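Local coordinates for Glyoxalase/bleomycin resisance protein/dioxygenase (Streptomyces sp. CB03234, PDB 5UJP), which binds calcium and riboflavin and may act as a dioxygenase of the glyoxalase/bleomycin resistance superfamily, at residues A[5-10]-A[102-107]; A[25-30]-A[37-42]. All coordinates share one frame; numbering follows the deposited sequence.

Interaction 1. Residues A[5-10]-A[102-107]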
ATOM      1  N   PHE A   5      -3.482  -3.320  -0.408  0.63 16.87           N
ATOM      2  CA  PHE A   5      -3.348  -2.052  -1.107  0.63 16.84           C
ATOM      3  C   PHE A   5      -4.116  -2.108  -2.421  0.63 15.94           C
ATOM      4  O   PHE A   5      -4.128  -3.142  -3.101  0.63 17.47           O
ATOM      5  CB  PHE A   5      -1.863  -1.733  -1.408  0.63 20.33           C
ATOM      6  CG  PHE A   5      -1.617  -0.308  -1.815  0.63 37.21           C
ATOM      7  CD1 PHE A   5      -1.893   0.127  -3.102  0.63 41.38           C
ATOM      8  CD2 PHE A   5      -1.112   0.600  -0.902  0.63 36.77           C
ATOM      9  CE1 PHE A   5      -1.676   1.440  -3.464  0.63 35.55           C
ATOM     10  CE2 PHE A   5      -0.879   1.909  -1.258  0.63 84.02           C
ATOM     11  CZ  PHE A   5      -1.162   2.331  -2.538  0.63106.32           C
ATOM     12  N   SER A   6      -4.716  -0.972  -2.806  1.00 17.90           N
ATOM     13  CA  SER A   6      -5.505  -0.879  -4.030  1.00 18.88           C
ATOM     14  C   SER A   6      -4.679  -0.248  -5.138  1.00 19.77           C
ATOM     15  O   SER A   6      -4.231   0.892  -5.011  1.00 25.20           O
ATOM     16  CB  SER A   6      -6.797  -0.077  -3.800  1.00 19.94           C
ATOM     17  OG  SER A   6      -7.623  -0.719  -2.868  1.00 21.91           O
ATOM     18  N   VAL A   7      -4.487  -0.989  -6.220  1.00 19.13           N
ATOM     19  CA  VAL A   7      -3.671  -0.555  -7.349  1.00 18.15           C
ATOM     20  C   VAL A   7      -4.626  -0.016  -8.410  1.00 18.07           C
ATOM     21  O   VAL A   7      -5.519  -0.757  -8.846  1.00 19.40           O
ATOM     22  CB  VAL A   7      -2.852  -1.728  -7.894  1.00 17.56           C
ATOM     23  CG1 VAL A   7      -2.031  -1.258  -9.103  1.00 18.26           C
ATOM     24  CG2 VAL A   7      -1.941  -2.282  -6.780  1.00 18.67           C
ATOM     25  N   PRO A   8      -4.464   1.229  -8.861  1.00 17.85           N
ATOM     26  CA  PRO A   8      -5.420   1.793  -9.835  1.00 18.15           C
ATOM     27  C   PRO A   8      -5.075   1.347 -11.252  1.00 18.74           C
ATOM     28  O   PRO A   8      -4.002   1.678 -11.791  1.00 18.31           O
ATOM     29  CB  PRO A   8      -5.234   3.307  -9.662  1.00 18.06           C
ATOM     30  CG  PRO A   8      -3.811   3.429  -9.266  1.00 18.55           C
ATOM     31  CD  PRO A   8      -3.495   2.239  -8.408  1.00 17.61           C
ATOM     32  N   VAL A   9      -6.027   0.637 -11.890  1.00 20.71           N
ATOM     33  CA  VAL A   9      -5.818   0.132 -13.244  1.00 19.61           C
ATOM     34  C   VAL A   9      -6.927   0.645 -14.162  1.00 20.50           C
ATOM     35  O   VAL A   9      -7.990   1.074 -13.716  1.00 25.21           O
ATOM     36  CB  VAL A   9      -5.741  -1.412 -13.281  1.00 19.53           C
ATOM     37  CG1 VAL A   9      -4.602  -1.937 -12.340  1.00 22.13           C
ATOM     38  CG2 VAL A   9      -7.106  -2.004 -12.957  1.00 19.88           C
ATOM     39  N   SER A  10      -6.640   0.626 -15.471  1.00 22.42           N
ATOM     40  CA  SER A  10      -7.623   1.094 -16.446  1.00 25.14           C
ATOM     41  C   SER A  10      -8.484  -0.026 -16.999  1.00 25.68           C
ATOM     42  O   SER A  10      -9.623   0.222 -17.416  1.00 29.14           O
ATOM     43  CB  SER A  10      -6.940   1.798 -17.625  1.00 26.65           C
ATOM     44  OG  SER A  10      -6.130   0.912 -18.377  1.00 29.24           O
ATOM     45  N   PHE A 102       9.507  -2.619 -11.296  1.00 18.64           N
ATOM     46  CA  PHE A 102       8.954  -2.888 -12.594  1.00 20.81           C
ATOM     47  C   PHE A 102       7.601  -2.198 -12.729  1.00 18.65           C
ATOM     48  O   PHE A 102       6.975  -1.798 -11.741  1.00 19.55           O
ATOM     49  CB  PHE A 102       8.823  -4.389 -12.861  1.00 22.21           C
ATOM     50  CG  PHE A 102       7.858  -5.131 -11.936  1.00 21.67           C
ATOM     51  CD1 PHE A 102       8.278  -5.651 -10.720  1.00 22.62           C
ATOM     52  CD2 PHE A 102       6.536  -5.390 -12.353  1.00 21.17           C
ATOM     53  CE1 PHE A 102       7.415  -6.372  -9.907  1.00 23.83           C
ATOM     54  CE2 PHE A 102       5.670  -6.104 -11.542  1.00 23.12           C
ATOM     55  CZ  PHE A 102       6.100  -6.581 -10.290  1.00 23.56           C
ATOM     56  N   SER A 103       7.163  -2.029 -13.962  1.00 19.84           N
ATOM     57  CA  SER A 103       5.949  -1.295 -14.258  1.00 20.89           C
ATOM     58  C   SER A 103       4.898  -2.245 -14.812  1.00 20.17           C
ATOM     59  O   SER A 103       5.225  -3.180 -15.560  1.00 20.80           O
ATOM     60  CB  SER A 103       6.229  -0.221 -15.321  1.00 27.18           C
ATOM     61  OG  SER A 103       6.957   0.876 -14.792  1.00 34.46           O
ATOM     62  N   ASP A 104       3.638  -1.994 -14.455  1.00 18.92           N
ATOM     63  CA  ASP A 104       2.524  -2.718 -15.042  1.00 20.50           C
ATOM     64  C   ASP A 104       2.077  -2.026 -16.329  1.00 23.17           C
ATOM     65  O   ASP A 104       2.629  -0.981 -16.706  1.00 22.69           O
ATOM     66  CB  ASP A 104       1.434  -2.942 -13.961  1.00 18.81           C
ATOM     67  CG  ASP A 104       0.505  -1.782 -13.752  1.00 19.68           C
ATOM     68  OD1 ASP A 104       0.682  -0.709 -14.344  1.00 19.01           O
ATOM     69  OD2 ASP A 104      -0.437  -1.939 -12.921  1.00 20.13           O
ATOM     70  N   PRO A 105       1.105  -2.597 -17.043  1.00 25.06           N
ATOM     71  CA  PRO A 105       0.659  -1.979 -18.310  1.00 26.87           C
ATOM     72  C   PRO A 105       0.234  -0.528 -18.215  1.00 26.97           C
ATOM     73  O   PRO A 105       0.417   0.229 -19.182  1.00 26.75           O
ATOM     74  CB  PRO A 105      -0.541  -2.840 -18.706  1.00 28.71           C
ATOM     75  CG  PRO A 105      -0.151  -4.219 -18.242  1.00 28.74           C
ATOM     76  CD  PRO A 105       0.491  -3.932 -16.865  1.00 25.95           C
ATOM     77  N   ASP A 106      -0.326  -0.108 -17.082  1.00 23.45           N
ATOM     78  CA  ASP A 106      -0.777   1.274 -16.971  1.00 23.80           C
ATOM     79  C   ASP A 106       0.324   2.204 -16.512  1.00 20.88           C
ATOM     80  O   ASP A 106       0.136   3.428 -16.556  1.00 23.28           O
ATOM     81  CB  ASP A 106      -1.923   1.412 -15.975  1.00 24.16           C
ATOM     82  CG  ASP A 106      -3.208   0.843 -16.484  1.00 25.38           C
ATOM     83  OD1 ASP A 106      -3.658   1.304 -17.553  1.00 28.43           O
ATOM     84  OD2 ASP A 106      -3.736  -0.091 -15.836  1.00 25.05           O
ATOM     85  N   GLY A 107       1.441   1.651 -16.011  1.00 20.18           N
ATOM     86  CA  GLY A 107       2.502   2.474 -15.478  1.00 20.56           C
ATOM     87  C   GLY A 107       2.637   2.466 -13.973  1.00 18.20           C
ATOM     88  O   GLY A 107       3.535   3.135 -13.453  1.00 19.46           O
TER
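Ser10 and Asp106 carry the polar part of the contact, the Asp106 carboxylate taking one hydrogen bond on each oxygen. Ser10 OG donates to OD1 of Asp106 at 2.6 Å, arriving at the syn lone pair. Ser10 N reaches OD2 of Asp106 at 3.0 Å in a fairly straight bond (161° at the hydrogen), but from above the carboxylate plane. With its OG between backbone N and carbonyl carbon (chi1 65°), Ser10 turns its hydroxyl to the same acceptor group as its own N-H. The carboxylate is thereby gripped by backbone and side chain of one residue.

Van der Waals contacts are few and lie mostly against oxygen. The side chains of Val9 and Asp106 cross at about a right angle, and Val9 CA lies 3.3 Å from Asp106 OD2. CG1 of Val7 comes within 4.2 Å of Asp104 OD2.

Polar contacts also shape the turn itself. Asp104 to Gly107 form a type I beta turn closed by Gly107 N on Asp104 O at 3.0 Å. Asp104 OD1 points back into it and accepts weak bonds from the N-H groups of Asp106 and Gly107, while OD2 is held by Tyr19 OH and by Asn108 ND2. Since Asn108 ND2 also bonds Pro8 O, it bridges the two segments, and the buried Asp104 carboxylate has partners on both oxygens.

The arrangement is consistent with the vicinal oxygen chelate fold, in which two βαβββ modules are paired. The end of strand 3-8, just ahead of helix 12-23, is fastened to the Asp-Pro-Asp-Gly turn between strands 97-103 and 109-113, which belong to the other of the two four-stranded sheets.

Interaction 2. Residues A[25-30]-A[37-42]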
ATOM      1  N   PHE A  25       1.771 -13.569  -9.374  1.00 22.78           N
ATOM      2  CA  PHE A  25       1.087 -13.501  -8.083  1.00 22.55           C
ATOM      3  C   PHE A  25      -0.110 -14.455  -8.087  1.00 23.72           C
ATOM      4  O   PHE A  25      -0.672 -14.765  -9.139  1.00 24.87           O
ATOM      5  CB  PHE A  25       0.574 -12.087  -7.852  1.00 22.88           C
ATOM      6  CG  PHE A  25       1.663 -11.078  -7.553  1.00 25.13           C
ATOM      7  CD1 PHE A  25       2.971 -11.499  -7.330  1.00 28.13           C
ATOM      8  CD2 PHE A  25       1.398  -9.734  -7.475  1.00 27.99           C
ATOM      9  CE1 PHE A  25       4.001 -10.566  -7.038  1.00 29.91           C
ATOM     10  CE2 PHE A  25       2.448  -8.786  -7.171  1.00 26.33           C
ATOM     11  CZ  PHE A  25       3.723  -9.223  -6.976  1.00 28.44           C
ATOM     12  N   ASP A  26      -0.468 -14.971  -6.917  1.00 23.85           N
ATOM     13  CA  ASP A  26      -1.618 -15.856  -6.830  1.00 23.03           C
ATOM     14  C   ASP A  26      -2.912 -15.057  -6.880  1.00 21.19           C
ATOM     15  O   ASP A  26      -3.018 -13.963  -6.315  1.00 22.76           O
ATOM     16  CB  ASP A  26      -1.638 -16.602  -5.495  1.00 27.26           C
ATOM     17  CG  ASP A  26      -0.504 -17.566  -5.325  1.00 32.26           C
ATOM     18  OD1 ASP A  26      -0.023 -18.104  -6.338  1.00 32.18           O
ATOM     19  OD2 ASP A  26      -0.120 -17.768  -4.150  1.00 35.93           O
ATOM     20  N   LEU A  27      -3.922 -15.637  -7.515  1.00 22.07           N
ATOM     21  CA  LEU A  27      -5.257 -15.058  -7.546  1.00 21.17           C
ATOM     22  C   LEU A  27      -5.980 -15.474  -6.282  1.00 22.37           C
ATOM     23  O   LEU A  27      -6.154 -16.671  -6.028  1.00 24.08           O
ATOM     24  CB  LEU A  27      -6.034 -15.542  -8.775  1.00 23.75           C
ATOM     25  CG  LEU A  27      -7.441 -14.964  -8.979  1.00 23.81           C
ATOM     26  CD1 LEU A  27      -7.416 -13.460  -9.235  1.00 24.13           C
ATOM     27  CD2 LEU A  27      -8.129 -15.661 -10.185  1.00 26.10           C
ATOM     28  N   LEU A  28      -6.397 -14.484  -5.479  1.00 21.62           N
ATOM     29  CA  LEU A  28      -7.157 -14.779  -4.276  1.00 20.12           C
ATOM     30  C   LEU A  28      -8.660 -14.641  -4.464  1.00 22.84           C
ATOM     31  O   LEU A  28      -9.423 -15.326  -3.773  1.00 27.16           O
ATOM     32  CB  LEU A  28      -6.723 -13.867  -3.120  1.00 21.45           C
ATOM     33  CG  LEU A  28      -5.253 -13.962  -2.714  1.00 22.68           C
ATOM     34  CD1 LEU A  28      -4.976 -13.104  -1.490  1.00 22.76           C
ATOM     35  CD2 LEU A  28      -4.835 -15.433  -2.517  1.00 24.77           C
ATOM     36  N   ALA A  29      -9.112 -13.746  -5.338  1.00 23.54           N
ATOM     37  CA  ALA A  29     -10.543 -13.573  -5.513  1.00 23.64           C
ATOM     38  C   ALA A  29     -10.772 -12.818  -6.807  1.00 23.34           C
ATOM     39  O   ALA A  29      -9.931 -12.013  -7.218  1.00 23.01           O
ATOM     40  CB  ALA A  29     -11.126 -12.728  -4.377  1.00 24.70           C
ATOM     41  N   ASP A  30     -11.903 -13.119  -7.454  1.00 24.66           N
ATOM     42  CA  ASP A  30     -12.359 -12.408  -8.648  1.00 24.60           C
ATOM     43  C   ASP A  30     -13.876 -12.538  -8.650  1.00 26.33           C
ATOM     44  O   ASP A  30     -14.419 -13.502  -9.185  1.00 28.15           O
ATOM     45  CB  ASP A  30     -11.761 -13.026  -9.900  1.00 24.65           C
ATOM     46  CG  ASP A  30     -12.071 -12.223 -11.152  1.00 25.68           C
ATOM     47  OD1 ASP A  30     -12.852 -11.246 -11.039  1.00 27.65           O
ATOM     48  OD2 ASP A  30     -11.529 -12.546 -12.229  1.00 27.59           O
ATOM     49  N   ARG A  37     -15.777  -4.855  -9.712  1.00 24.33           N
ATOM     50  CA  ARG A  37     -15.165  -6.180  -9.711  1.00 24.49           C
ATOM     51  C   ARG A  37     -14.033  -6.231  -8.693  1.00 22.81           C
ATOM     52  O   ARG A  37     -13.080  -5.450  -8.786  1.00 24.91           O
ATOM     53  CB  ARG A  37     -14.657  -6.457 -11.118  1.00 24.54           C
ATOM     54  CG  ARG A  37     -13.957  -7.782 -11.282  1.00 25.34           C
ATOM     55  CD  ARG A  37     -13.466  -7.923 -12.738  1.00 23.59           C
ATOM     56  NE  ARG A  37     -12.759  -9.167 -12.978  1.00 24.82           N
ATOM     57  CZ  ARG A  37     -12.226  -9.476 -14.149  1.00 25.82           C
ATOM     58  NH1 ARG A  37     -12.335  -8.629 -15.174  1.00 27.07           N
ATOM     59  NH2 ARG A  37     -11.588 -10.621 -14.309  1.00 26.63           N
ATOM     60  N   TRP A  38     -14.156  -7.123  -7.702  1.00 22.07           N
ATOM     61  CA  TRP A  38     -13.141  -7.280  -6.665  1.00 22.00           C
ATOM     62  C   TRP A  38     -12.141  -8.322  -7.153  1.00 22.92           C
ATOM     63  O   TRP A  38     -12.450  -9.520  -7.204  1.00 23.84           O
ATOM     64  CB  TRP A  38     -13.774  -7.683  -5.324  1.00 23.21           C
ATOM     65  CG  TRP A  38     -12.744  -7.820  -4.215  1.00 24.25           C
ATOM     66  CD1 TRP A  38     -12.009  -8.944  -3.880  1.00 25.71           C
ATOM     67  CD2 TRP A  38     -12.288  -6.773  -3.332  1.00 26.04           C
ATOM     68  NE1 TRP A  38     -11.178  -8.661  -2.814  1.00 25.99           N
ATOM     69  CE2 TRP A  38     -11.309  -7.337  -2.477  1.00 26.58           C
ATOM     70  CE3 TRP A  38     -12.614  -5.422  -3.184  1.00 27.38           C
ATOM     71  CZ2 TRP A  38     -10.666  -6.592  -1.488  1.00 28.68           C
ATOM     72  CZ3 TRP A  38     -11.992  -4.691  -2.186  1.00 26.53           C
ATOM     73  CH2 TRP A  38     -11.012  -5.280  -1.361  1.00 28.73           C
ATOM     74  N   LEU A  39     -10.948  -7.858  -7.512  1.00 21.68           N
ATOM     75  CA  LEU A  39      -9.916  -8.671  -8.151  1.00 20.42           C
ATOM     76  C   LEU A  39      -8.679  -8.538  -7.272  1.00 21.36           C
ATOM     77  O   LEU A  39      -8.051  -7.470  -7.239  1.00 21.08           O
ATOM     78  CB  LEU A  39      -9.667  -8.130  -9.558  1.00 23.31           C
ATOM     79  CG  LEU A  39      -8.561  -8.822 -10.373  1.00 22.85           C
ATOM     80  CD1 LEU A  39      -8.770 -10.350 -10.493  1.00 25.23           C
ATOM     81  CD2 LEU A  39      -8.437  -8.139 -11.761  1.00 22.94           C
ATOM     82  N   GLN A  40      -8.350  -9.607  -6.545  1.00 22.12           N
ATOM     83  CA  GLN A  40      -7.359  -9.550  -5.481  1.00 20.80           C
ATOM     84  C   GLN A  40      -6.272 -10.589  -5.721  1.00 20.60           C
ATOM     85  O   GLN A  40      -6.578 -11.757  -5.973  1.00 22.74           O
ATOM     86  CB  GLN A  40      -8.037  -9.777  -4.127  1.00 22.07           C
ATOM     87  CG  GLN A  40      -7.100  -9.632  -2.931  1.00 21.81           C
ATOM     88  CD  GLN A  40      -7.834  -9.810  -1.626  1.00 24.75           C
ATOM     89  OE1 GLN A  40      -9.045 -10.033  -1.603  1.00 27.32           O
ATOM     90  NE2 GLN A  40      -7.109  -9.767  -0.547  1.00 25.76           N
ATOM     91  N   VAL A  41      -5.006 -10.165  -5.618  1.00 19.28           N
ATOM     92  CA  VAL A  41      -3.843 -11.022  -5.854  1.00 18.91           C
ATOM     93  C   VAL A  41      -2.842 -10.855  -4.720  1.00 19.83           C
ATOM     94  O   VAL A  41      -2.858  -9.878  -3.973  1.00 20.07           O
ATOM     95  CB  VAL A  41      -3.183 -10.753  -7.221  1.00 19.00           C
ATOM     96  CG1 VAL A  41      -4.235 -10.893  -8.296  1.00 22.68           C
ATOM     97  CG2 VAL A  41      -2.509  -9.400  -7.254  1.00 21.74           C
ATOM     98  N   ALA A  42      -1.950 -11.839  -4.583  1.00 21.15           N
ATOM     99  CA  ALA A  42      -0.906 -11.708  -3.561  1.00 22.11           C
ATOM    100  C   ALA A  42       0.285 -12.563  -3.953  1.00 21.98           C
ATOM    101  O   ALA A  42       0.084 -13.657  -4.493  1.00 23.40           O
ATOM    102  CB  ALA A  42      -1.417 -12.161  -2.171  1.00 21.74           C
TER
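Leu28 and Ala29 both direct their N-H groups at Gln40 O, making a classic beta bulge in the antiparallel pair 26-30 and 37-42. Leu28 N lies 2.8 Å from Gln40 O and Ala29 N 3.3 Å from the same oxygen, and both come from one face of the carbonyl plane. Helix-like backbone angles at Leu28 (psi -31°) accommodate the extra residue and shift the register by one. Regular pairing flanks it: Asp26 and Ala42 exchange two backbone bonds, and Gln40 N donates to Ala29 O.

On the face bearing Ala29 and Gln40, Ala29 CB sits at the edge of the Trp38 indole, 3.9 Å from CD1. Trp38 NE1 donates to Gln40 OE1 at 2.8 Å from above the amide plane, and Ser49 OG partners NE2. Leu27 and Leu39 cross at about a right angle on the other face, CD1 to CD1 at 3.6 Å, where Lys16 of helix 12-23 touches both.

Near the connecting loop, Arg37 grips Asp30 side-on: NE meets OD1 and NH2 meets OD2, with the flat groups only 11° apart. An extended Arg37 chain brings the guanidinium there. Lys16 also pairs with Asp30 OD2 and Glu13 with Arg37 NH2, so opposite charges are shared across a small network, which would tend to keep both groups ionised.

How the interactions relate
From the N terminus, the chain runs along strand 3-8 into helix 12-23 and then the hairpin, where interaction 2 closes a short loop of six residues between 25-30 and 37-42. It then continues through strand 48-53, which lies between strands 3-8 and 37-42, and on into a second sheet, where interaction 1 brings 102-107 back to 5-10 before the final strand 109-113. Interaction 2 is nested within the long loop closed by interaction 1. Their centres lie about 14 Å apart and they do not touch, yet both reach the sheet of strands 3-8, 48-53, 37-42 and 26-30: interaction 2 builds its outer hairpin, whereas interaction 1 joins its opposite edge strand to the sheet containing strand 97-103.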